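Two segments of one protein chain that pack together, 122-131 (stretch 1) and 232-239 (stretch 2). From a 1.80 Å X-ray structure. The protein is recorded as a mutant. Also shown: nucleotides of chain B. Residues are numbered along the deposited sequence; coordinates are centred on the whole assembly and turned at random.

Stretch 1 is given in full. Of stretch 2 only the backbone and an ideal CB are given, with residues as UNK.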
# COMPACT_ATOMS: atom_id res chain seq x y z
N ALA A 122 15.57 -25.32 -34.80
CA ALA A 122 14.92 -25.02 -33.53
C ALA A 122 13.43 -24.79 -33.72
O ALA A 122 12.62 -25.26 -32.90
CB ALA A 122 15.58 -23.80 -32.90
N GLU A 123 13.05 -24.08 -34.78
CA GLU A 123 11.63 -23.87 -35.07
C GLU A 123 10.91 -25.19 -35.28
O GLU A 123 9.86 -25.45 -34.69
CB GLU A 123 11.47 -22.97 -36.30
CG GLU A 123 12.07 -21.59 -36.16
CD GLU A 123 11.14 -20.63 -35.47
OE1 GLU A 123 9.95 -20.99 -35.27
OE2 GLU A 123 11.58 -19.51 -35.14
N LEU A 124 11.48 -26.05 -36.13
CA LEU A 124 10.85 -27.33 -36.40
C LEU A 124 10.88 -28.25 -35.18
O LEU A 124 9.96 -29.06 -35.01
CB LEU A 124 11.53 -28.01 -37.59
CG LEU A 124 11.36 -27.29 -38.93
CD1 LEU A 124 11.80 -28.19 -40.08
CD2 LEU A 124 9.92 -26.81 -39.13
N SER A 125 11.91 -28.14 -34.33
CA SER A 125 11.94 -28.94 -33.10
C SER A 125 10.76 -28.58 -32.20
O SER A 125 10.09 -29.46 -31.66
CB SER A 125 13.25 -28.71 -32.36
OG SER A 125 13.25 -29.38 -31.12
N TYR A 126 10.50 -27.28 -32.05
CA TYR A 126 9.36 -26.81 -31.28
C TYR A 126 8.05 -27.23 -31.93
O TYR A 126 7.16 -27.78 -31.26
CB TYR A 126 9.44 -25.29 -31.14
CG TYR A 126 8.22 -24.66 -30.51
CD1 TYR A 126 7.71 -25.15 -29.32
CD2 TYR A 126 7.59 -23.57 -31.11
CE1 TYR A 126 6.59 -24.57 -28.73
CE2 TYR A 126 6.47 -23.00 -30.54
CZ TYR A 126 5.98 -23.50 -29.35
OH TYR A 126 4.87 -22.93 -28.77
N THR A 127 7.91 -26.99 -33.23
CA THR A 127 6.68 -27.36 -33.94
C THR A 127 6.43 -28.86 -33.86
O THR A 127 5.27 -29.29 -33.77
CB THR A 127 6.76 -26.90 -35.40
OG1 THR A 127 6.85 -25.47 -35.42
CG2 THR A 127 5.53 -27.32 -36.19
N ASN A 128 7.49 -29.67 -33.86
CA ASN A 128 7.31 -31.11 -33.72
C ASN A 128 6.70 -31.46 -32.37
O ASN A 128 5.93 -32.42 -32.28
CB ASN A 128 8.64 -31.82 -33.91
CG ASN A 128 8.99 -32.03 -35.36
OD1 ASN A 128 8.33 -31.50 -36.25
ND2 ASN A 128 10.04 -32.80 -35.62
N ARG A 129 7.01 -30.68 -31.33
CA ARG A 129 6.41 -30.93 -30.02
C ARG A 129 4.92 -30.65 -30.03
O ARG A 129 4.11 -31.47 -29.58
CB ARG A 129 7.10 -30.08 -28.95
CG ARG A 129 8.56 -30.40 -28.77
CD ARG A 129 9.15 -29.63 -27.61
NE ARG A 129 10.60 -29.61 -27.67
CZ ARG A 129 11.38 -30.59 -27.22
NH1 ARG A 129 12.70 -30.49 -27.31
NH2 ARG A 129 10.83 -31.66 -26.66
N ARG A 130 4.52 -29.48 -30.54
CA ARG A 130 3.11 -29.10 -30.53
C ARG A 130 2.28 -29.99 -31.44
O ARG A 130 1.11 -30.27 -31.14
CB ARG A 130 2.94 -27.64 -30.94
CG ARG A 130 4.14 -26.77 -30.68
CD ARG A 130 3.92 -25.39 -31.26
NE ARG A 130 2.97 -24.61 -30.47
CZ ARG A 130 2.12 -23.73 -30.99
NH1 ARG A 130 1.28 -23.07 -30.21
NH2 ARG A 130 2.11 -23.51 -32.30
N ASN A 131 2.85 -30.45 -32.54
CA ASN A 131 2.15 -31.32 -33.47
C ASN A 131 2.35 -32.79 -33.16
O ASN A 131 2.07 -33.64 -34.01
CB ASN A 131 2.58 -31.02 -34.91
CG ASN A 131 1.98 -29.73 -35.43
OD1 ASN A 131 2.55 -28.66 -35.24
ND2 ASN A 131 0.83 -29.83 -36.08
N UNK A 232 14.75 -18.66 -28.97
CA UNK A 232 13.51 -18.10 -28.43
C UNK A 232 12.31 -18.38 -29.33
O UNK A 232 11.49 -17.50 -29.61
CB UNK A 232 13.66 -16.59 -28.23
N UNK A 233 12.17 -19.63 -29.77
CA UNK A 233 11.14 -19.91 -30.76
C UNK A 233 9.75 -19.73 -30.16
O UNK A 233 8.82 -19.31 -30.86
CB UNK A 233 11.30 -21.33 -31.31
N UNK A 234 9.58 -20.03 -28.87
CA UNK A 234 8.28 -19.84 -28.24
C UNK A 234 7.91 -18.36 -28.17
O UNK A 234 6.84 -17.95 -28.63
CB UNK A 234 8.28 -20.45 -26.84
N UNK A 235 8.79 -17.54 -27.59
CA UNK A 235 8.47 -16.13 -27.39
C UNK A 235 8.33 -15.41 -28.73
O UNK A 235 7.45 -14.54 -28.88
CB UNK A 235 9.54 -15.45 -26.54
N UNK A 236 9.18 -15.75 -29.71
CA UNK A 236 9.11 -15.10 -31.01
C UNK A 236 7.77 -15.30 -31.69
O UNK A 236 7.34 -14.45 -32.48
CB UNK A 236 10.23 -15.62 -31.92
N UNK A 237 7.12 -16.43 -31.47
CA UNK A 237 5.84 -16.71 -32.08
C UNK A 237 4.67 -16.34 -31.19
O UNK A 237 3.53 -16.36 -31.66
CB UNK A 237 5.76 -18.19 -32.45
N UNK A 238 4.90 -15.99 -29.93
CA UNK A 238 3.76 -15.87 -29.02
C UNK A 238 3.68 -14.56 -28.23
O UNK A 238 2.58 -14.13 -27.89
CB UNK A 238 3.80 -17.04 -28.03
N UNK A 239 4.82 -13.94 -27.90
CA UNK A 239 4.79 -12.83 -26.94
C UNK A 239 4.04 -11.64 -27.53
O UNK A 239 3.17 -11.04 -26.86
CB UNK A 239 6.21 -12.42 -26.54
P A B 14 -2.62 -19.31 -27.43
OP1 A B 14 -2.54 -19.59 -28.88
OP2 A B 14 -3.95 -19.37 -26.78
O5' A B 14 -1.66 -20.28 -26.63
C5' A B 14 -0.32 -20.47 -27.05
C4' A B 14 0.42 -21.35 -26.07
O4' A B 14 0.41 -20.74 -24.76
C3' A B 14 -0.17 -22.73 -25.85
O3' A B 14 0.26 -23.64 -26.83
C2' A B 14 0.34 -23.10 -24.47
O2' A B 14 1.70 -23.52 -24.57
C1' A B 14 0.35 -21.74 -23.77
N9 A B 14 -0.84 -21.49 -22.93
C8 A B 14 -1.91 -20.70 -23.25
N7 A B 14 -2.78 -20.65 -22.28
C5 A B 14 -2.25 -21.44 -21.29
C6 A B 14 -2.71 -21.78 -20.00
N6 A B 14 -3.87 -21.33 -19.50
N1 A B 14 -1.93 -22.59 -19.26
C2 A B 14 -0.77 -23.04 -19.75
N3 A B 14 -0.24 -22.78 -20.95
C4 A B 14 -1.04 -21.97 -21.67
P A B 20 5.60 -24.20 -23.22
OP1 A B 20 5.68 -23.14 -24.25
OP2 A B 20 6.50 -25.38 -23.18
O5' A B 20 5.74 -23.46 -21.82
C5' A B 20 5.06 -22.25 -21.57
C4' A B 20 5.15 -21.88 -20.11
O4' A B 20 4.45 -22.86 -19.32
C3' A B 20 6.54 -21.89 -19.52
O3' A B 20 7.29 -20.74 -19.87
C2' A B 20 6.25 -22.02 -18.04
O2' A B 20 5.77 -20.79 -17.51
C1' A B 20 5.09 -23.02 -18.07
N9 A B 20 5.59 -24.40 -17.98
C8 A B 20 5.82 -25.29 -19.00
N7 A B 20 6.29 -26.45 -18.59
C5 A B 20 6.36 -26.31 -17.21
C6 A B 20 6.77 -27.17 -16.19
N6 A B 20 7.21 -28.41 -16.38
N1 A B 20 6.72 -26.72 -14.92
C2 A B 20 6.28 -25.47 -14.70
N3 A B 20 5.88 -24.56 -15.59
C4 A B 20 5.94 -25.05 -16.83
P G B 15 -0.76 -24.68 -27.49
OP1 G B 15 0.05 -25.36 -28.54
OP2 G B 15 -2.03 -23.99 -27.87
O5' G B 15 -1.08 -25.69 -26.32
C5' G B 15 -0.04 -26.50 -25.79
C4' G B 15 -0.42 -27.06 -24.45
O4' G B 15 -0.65 -25.98 -23.50
C3' G B 15 -1.69 -27.88 -24.40
O3' G B 15 -1.45 -29.21 -24.84
C2' G B 15 -2.08 -27.79 -22.93
O2' G B 15 -1.28 -28.68 -22.16
C1' G B 15 -1.66 -26.36 -22.59
N9 G B 15 -2.79 -25.42 -22.72
C8 G B 15 -3.23 -24.81 -23.87
N7 G B 15 -4.27 -24.05 -23.68
C5 G B 15 -4.54 -24.17 -22.33
C6 G B 15 -5.55 -23.57 -21.55
O6 G B 15 -6.43 -22.79 -21.94
N1 G B 15 -5.48 -23.96 -20.22
C2 G B 15 -4.54 -24.81 -19.70
N2 G B 15 -4.62 -25.06 -18.39
N3 G B 15 -3.58 -25.38 -20.42
C4 G B 15 -3.64 -25.02 -21.71

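Position 232 precedes the helix, with phi/psi of 48/47. Positive phi favours glycine or asparagine, though other residues can adopt it. CA-to-CB points away from stretch 1, which has nothing within 5.5 Å of the ideal CB. The residue is His232, at the N-cap position, and its side chain does not touch stretch 1.

Position 233 points toward stretch 1. Its ideal CB lies 4.2 Å from Glu123 OE1, 4.3 Å from Tyr126 CD2 and 4.4 Å from Ala122 O. The space is narrow and partly apolar. Alanine, valine or another small aliphatic residue would suit it. The residue is Val233, with chi1 m. Its CG1 lies 3.9 Å from Ala122 CB, and its CG2 lies 3.6 Å from Tyr126 CB.

At position 234 CA-to-CB points sideways, and the ideal CB is 4.6 Å from Tyr126 CZ. A chain leaving here can cross the tyrosine ring, and a phosphate of A20 of chain B lies beyond. A long chain suits, and a basic end would answer the phosphate; lysine or arginine would do. The residue is Arg234. Its CG sits over one ring face, 3.9 Å from the Tyr126 centroid, in a CH-pi contact. Its guanidinium continues along the ring, with CZ 3.6 Å from Tyr126 CD1. NE makes weak hydrogen bonds to A20 OP1 (3.2 Å) and A20 OP2 (3.4 Å).

Position 235 is out of reach of stretch 1, so many helix formers would fit. It is Ala235.

Position 236 points toward stretch 1, with its ideal CB 5.2 Å from Glu123 OE2. That carboxylate invites a donor or a positive charge, such as lysine, arginine or glutamine. The residue is Lys236. Its NZ forms a salt bridge with Glu123 OE2 at 2.8 Å.

Position 237 also points toward stretch 1, but its ideal CB is 5.2 Å from Tyr126 CE2. Small or polar residues would suit. It is Ser237. OG donates to Arg234 O at 3.2 Å and lies 4.2 Å from Tyr126 CE2.

Position 238 points toward stretch 1, although its ideal CB has no neighbour there within 5.5 Å. A longer chain with an acceptor, such as glutamine or glutamate, can reach Tyr126 OH. It is Gln238. Tyr126 OH donates to its OE1 at 2.7 Å. Tyr126 thus sits as a knob among 233, 234, 237 and 238.

Position 239 is out of reach and stretch 1 does not restrict it. It is Val239.

Stretch 2, residues 232-239: HVRAKSQV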
# COMPACT_ATOMS: atom_id res chain seq x y z
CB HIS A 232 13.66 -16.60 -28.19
CG HIS A 232 14.81 -16.26 -27.30
ND1 HIS A 232 15.99 -15.73 -27.78
CD2 HIS A 232 14.97 -16.38 -25.96
CE1 HIS A 232 16.82 -15.54 -26.78
NE2 HIS A 232 16.23 -15.92 -25.66
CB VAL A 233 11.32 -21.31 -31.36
CG1 VAL A 233 12.63 -21.37 -32.14
CG2 VAL A 233 11.27 -22.36 -30.27
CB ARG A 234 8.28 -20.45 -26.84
CG ARG A 234 8.20 -21.96 -26.84
CD ARG A 234 8.56 -22.54 -25.49
NE ARG A 234 8.45 -24.00 -25.53
CZ ARG A 234 9.33 -24.78 -26.15
NH1 ARG A 234 10.37 -24.24 -26.77
NH2 ARG A 234 9.16 -26.10 -26.17
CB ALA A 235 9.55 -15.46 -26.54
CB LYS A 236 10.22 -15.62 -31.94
CG LYS A 236 11.59 -15.01 -31.71
CD LYS A 236 12.36 -14.93 -33.03
CE LYS A 236 11.96 -16.05 -33.99
NZ LYS A 236 12.39 -17.40 -33.53
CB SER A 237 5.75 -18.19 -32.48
OG SER A 237 5.59 -19.01 -31.34
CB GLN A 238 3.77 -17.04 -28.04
CG GLN A 238 3.43 -18.37 -28.71
CD GLN A 238 3.52 -19.53 -27.75
OE1 GLN A 238 3.59 -20.68 -28.17
NE2 GLN A 238 3.52 -19.23 -26.46
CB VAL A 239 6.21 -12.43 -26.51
CG1 VAL A 239 6.22 -11.01 -25.89
CG2 VAL A 239 6.77 -13.41 -25.50
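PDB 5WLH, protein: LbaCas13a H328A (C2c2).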